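Local coordinates for short-chain dehydrogenase/reductase SDR (Burkholderia phymatum, PDB 5IG2) that binds NAD and probably uses it to oxidise or reduce a CH-OH or carbonyl group of a substrate, at the interface of chains A and B. Coordinates in Å, arbitrary orientation; residue numbers count along the deposited sequence, not the author numbering. Chains: chain A/B, Short-chain dehydrogenase/reductase SDR.

Contact 1: the interface of chains A and B. Residues chain A 107, 115, 119, 162, 166; chain B 123, 127, 170, 174.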
# COMPACT_ATOMS: atom_id res chain seq x y z
N LEU A 107 -15.21 -1.12 -4.09
CA LEU A 107 -13.90 -1.76 -4.18
C LEU A 107 -13.95 -3.09 -4.93
O LEU A 107 -13.08 -3.37 -5.76
CB LEU A 107 -13.31 -1.96 -2.78
CG LEU A 107 -11.87 -2.48 -2.80
CD1 LEU A 107 -10.95 -1.47 -3.50
CD2 LEU A 107 -11.38 -2.76 -1.39
N TRP A 115 -6.29 -3.01 -10.25
CA TRP A 115 -5.33 -3.14 -9.15
C TRP A 115 -3.90 -3.14 -9.67
O TRP A 115 -3.04 -2.42 -9.14
CB TRP A 115 -5.59 -4.45 -8.38
CG TRP A 115 -6.77 -4.41 -7.49
CD1 TRP A 115 -8.03 -4.84 -7.78
CD2 TRP A 115 -6.80 -3.92 -6.15
NE1 TRP A 115 -8.85 -4.65 -6.68
CE2 TRP A 115 -8.11 -4.09 -5.67
CE3 TRP A 115 -5.83 -3.37 -5.30
CZ2 TRP A 115 -8.49 -3.71 -4.38
CZ3 TRP A 115 -6.21 -3.01 -4.01
CH2 TRP A 115 -7.53 -3.17 -3.57
N PHE A 119 -1.33 0.02 -8.76
CA PHE A 119 -0.19 -0.30 -7.92
C PHE A 119 1.10 -0.32 -8.72
O PHE A 119 2.15 0.05 -8.19
CB PHE A 119 -0.41 -1.62 -7.17
CG PHE A 119 -1.10 -1.42 -5.85
CD1 PHE A 119 -2.46 -1.11 -5.80
CD2 PHE A 119 -0.39 -1.46 -4.65
CE1 PHE A 119 -3.09 -0.87 -4.59
CE2 PHE A 119 -1.02 -1.22 -3.43
CZ PHE A 119 -2.37 -0.94 -3.39
N GLY A 162 -10.80 3.04 -3.15
CA GLY A 162 -9.99 2.16 -2.31
C GLY A 162 -8.67 1.73 -2.92
O GLY A 162 -7.68 1.57 -2.20
N ALA A 166 -5.29 2.83 -1.16
CA ALA A 166 -4.33 1.83 -0.70
C ALA A 166 -2.95 2.08 -1.29
O ALA A 166 -1.93 1.96 -0.59
CB ALA A 166 -4.80 0.42 -1.06
N VAL B 123 -1.05 -7.66 -0.63
CA VAL B 123 -2.04 -6.73 -1.17
C VAL B 123 -2.92 -7.41 -2.23
O VAL B 123 -4.15 -7.44 -2.10
CB VAL B 123 -1.38 -5.45 -1.73
CG1 VAL B 123 -2.45 -4.53 -2.34
CG2 VAL B 123 -0.62 -4.70 -0.62
N ALA B 127 -6.82 -8.17 -2.33
CA ALA B 127 -7.62 -7.61 -3.41
C ALA B 127 -8.40 -8.69 -4.16
O ALA B 127 -9.60 -8.54 -4.42
CB ALA B 127 -6.72 -6.83 -4.38
N ALA B 170 -1.37 -0.46 2.88
CA ALA B 170 -2.33 -0.63 1.79
C ALA B 170 -3.52 -1.47 2.24
O ALA B 170 -4.68 -1.13 1.94
CB ALA B 170 -1.64 -1.25 0.57
N LEU B 174 -7.37 -0.06 2.12
CA LEU B 174 -8.38 -0.69 1.27
C LEU B 174 -9.50 -1.27 2.12
O LEU B 174 -10.66 -1.25 1.70
CB LEU B 174 -7.76 -1.76 0.37
CG LEU B 174 -7.43 -3.15 0.91
CD1 LEU B 174 -8.64 -4.10 0.91
CD2 LEU B 174 -6.28 -3.74 0.09
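The methyl CB of B:Ala127 points onto the face of the A:Trp115 indole, 3.3 Å above its plane and over its centre, in the helical interface by which subunits of the short-chain dehydrogenase/reductase family commonly pair. This CH-pi contact puts B:Ala127 CB 3.4 Å from the centroid of the six-membered ring of A:Trp115 and 3.6 Å from that of the five-membered ring. Helices 112-140 and 162-185 of both chains meet here, as in the classical four-helix contact of these enzymes.

B:Leu174 can be followed outward from its backbone. CB of B:Leu174 packs against CB of A:Ala166 at 3.9 Å. CG sits between the backbone N and the carbonyl carbon (chi1 79°), an uncommon setting for a leucine in a helix, and from it the two methyls part. CD1 of B:Leu174 goes to CD2 of A:Leu107, 3.8 Å off, the two leucines crossing at about a right angle. CD2 of B:Leu174 goes instead to the six-membered ring of A:Trp115, coming within 3.9 Å of its CH2. One leucine thereby bridges the 3-10 helix 107-109 and the long helix 112-140 of the partner.

Farther along the same helix, CG1 of B:Val123 lies over the face of the A:Phe119 ring, toward its CZ rim, 3.7 Å from CZ; that branch stands opposite its own backbone N (chi1 178°). The phenyl edge carries A:Ala166 CB in its plane, within chain A. The small side chains probably help helices 162-185 approach closely: A:Ala166 CB is 3.4 Å from the backbone O of B:Ala170.

Contact 2: the interface of chains A and B. Residues chain A 130-131, 134-135, 138, 178, 182; chain B 107-108.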
# COMPACT_ATOMS: atom_id res chain seq x y z
N VAL A 130 13.29 4.64 -5.89
CA VAL A 130 14.10 4.55 -4.67
C VAL A 130 15.21 3.53 -4.86
O VAL A 130 16.38 3.80 -4.58
CB VAL A 130 13.21 4.23 -3.46
CG1 VAL A 130 14.05 3.89 -2.23
CG2 VAL A 130 12.29 5.40 -3.18
N ARG A 131 14.85 2.34 -5.37
CA ARG A 131 15.83 1.27 -5.50
C ARG A 131 16.96 1.66 -6.43
O ARG A 131 18.13 1.36 -6.17
CB ARG A 131 15.15 -0.01 -6.00
CG ARG A 131 16.12 -1.17 -6.24
CD ARG A 131 15.38 -2.42 -6.70
NE ARG A 131 14.57 -2.16 -7.89
CZ ARG A 131 15.05 -2.07 -9.13
NH1 ARG A 131 16.35 -2.24 -9.36
NH2 ARG A 131 14.23 -1.82 -10.13
N ALA A 134 18.55 5.78 -5.04
CA ALA A 134 19.15 5.98 -3.72
C ALA A 134 20.60 5.51 -3.67
O ALA A 134 21.43 6.25 -3.12
CB ALA A 134 18.32 5.31 -2.62
N PRO A 135 20.97 4.34 -4.21
CA PRO A 135 22.40 3.97 -4.22
C PRO A 135 23.26 4.98 -4.96
O PRO A 135 24.35 5.33 -4.50
CB PRO A 135 22.42 2.60 -4.89
CG PRO A 135 21.06 2.08 -4.75
CD PRO A 135 20.14 3.27 -4.79
N LEU A 138 23.60 7.90 -2.63
CA LEU A 138 24.46 7.59 -1.50
C LEU A 138 25.92 7.52 -1.92
O LEU A 138 26.81 7.88 -1.14
CB LEU A 138 24.04 6.28 -0.84
CG LEU A 138 22.70 6.36 -0.10
CD1 LEU A 138 22.11 4.97 0.16
CD2 LEU A 138 22.88 7.12 1.20
N LEU A 178 11.67 4.93 4.64
CA LEU A 178 12.85 5.43 3.95
C LEU A 178 13.54 6.52 4.76
O LEU A 178 14.78 6.55 4.85
CB LEU A 178 12.43 5.98 2.58
CG LEU A 178 13.57 6.56 1.74
CD1 LEU A 178 14.68 5.53 1.51
CD2 LEU A 178 13.04 7.10 0.40
N LEU A 182 17.37 5.99 5.79
CA LEU A 182 18.44 6.89 5.36
C LEU A 182 19.22 7.42 6.56
O LEU A 182 20.45 7.57 6.49
CB LEU A 182 17.85 8.04 4.54
CG LEU A 182 17.39 7.65 3.13
CD1 LEU A 182 16.64 8.79 2.46
CD2 LEU A 182 18.58 7.22 2.25
N LEU B 107 15.55 0.17 2.71
CA LEU B 107 14.52 0.05 1.68
C LEU B 107 15.11 -0.11 0.29
O LEU B 107 14.64 -0.94 -0.51
CB LEU B 107 13.57 1.24 1.74
CG LEU B 107 12.37 1.10 0.80
CD1 LEU B 107 11.53 -0.12 1.19
CD2 LEU B 107 11.52 2.37 0.81
N TRP B 108 16.15 0.67 -0.04
CA TRP B 108 16.72 0.66 -1.38
C TRP B 108 17.55 -0.58 -1.66
O TRP B 108 17.88 -0.84 -2.82
CB TRP B 108 17.58 1.92 -1.60
CG TRP B 108 18.71 2.01 -0.61
CD1 TRP B 108 19.96 1.48 -0.75
CD2 TRP B 108 18.67 2.60 0.69
NE1 TRP B 108 20.70 1.73 0.38
CE2 TRP B 108 19.93 2.41 1.28
CE3 TRP B 108 17.68 3.28 1.42
CZ2 TRP B 108 20.25 2.88 2.55
CZ3 TRP B 108 17.99 3.74 2.69
CH2 TRP B 108 19.26 3.54 3.24
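The indole of B:Trp108 lies with one face against A:Leu138 and A:Ala134, laid across the groove between helices 112-140 and 162-185 of chain A, an addition to the helix-paired interface of a short-chain dehydrogenase/reductase. B:Trp108 belongs to the short 3-10 helix 107-109 and has 134 Å² of its surface hidden by the partner chain, far more than any other residue of this patch.

The orientation of the indole organises the rest. Its chi1 of 60° places CG between the backbone N and the carbonyl carbon, and chi2 of 89° sets the ring plane roughly perpendicular to the plane of CA, CB and CG, which brings one broad face toward A:Leu138. That leucine comes from the opposite direction; A:Leu138 CD1 sits over this face, displaced toward the rim, 3.5 Å from CE2 of B:Trp108. The same A:Leu138 CD1 makes a CH-pi contact with the five-membered ring of B:Trp108, 3.9 Å from its centroid.

At the root of the side chain, CB of B:Trp108 meets CB of A:Ala134 at 3.6 Å. A:Val130 crosses the tryptophan at about a right angle and brings its CG1 branch to the same CB, while A:Pro135 slides past in the opposing direction with CG near CD1 of the pyrrole part.

Helix 162-185 serves the benzene part of the indole. A:Leu182 approaches obliquely, its CD2 above the same face that A:Leu138 touches but toward the benzene rim, 3.6 Å from CZ3 of B:Trp108; its backbone N lies in the ring plane at the edge. One turn earlier A:Leu178, nearly perpendicular to the tryptophan, has CG opposite its backbone N (chi1 180°), which carries its CD1 close to the ring plane, at the CE3 edge of B:Trp108, 3.8 Å from that atom. A:Leu178 CB faces the CD2 methyl of B:Leu107 at 4.1 Å.

The aliphatic part of A:Arg131 flanks the backbone of B:Trp108, with A:Arg131 CG 3.9 Å from the carbonyl O of B:Trp108.

The C-alpha centres of contact 1 and contact 2 lie about 24 Å apart in one two-fold symmetric interface, so each recurs with the chains exchanged. Both draw on helices 112-140 and 162-185 and the 3-10 helix 107-109. A:Leu107 serves contact 1 and B:Leu107 contact 2. Contact 1 joins helices close to one another, whereas contact 2 adds a tryptophan laid into a groove farther out. Together they probably help to hold the two subunits in their relative placement within an assembly of six copies, a pairing consistent with oligomers common in this family.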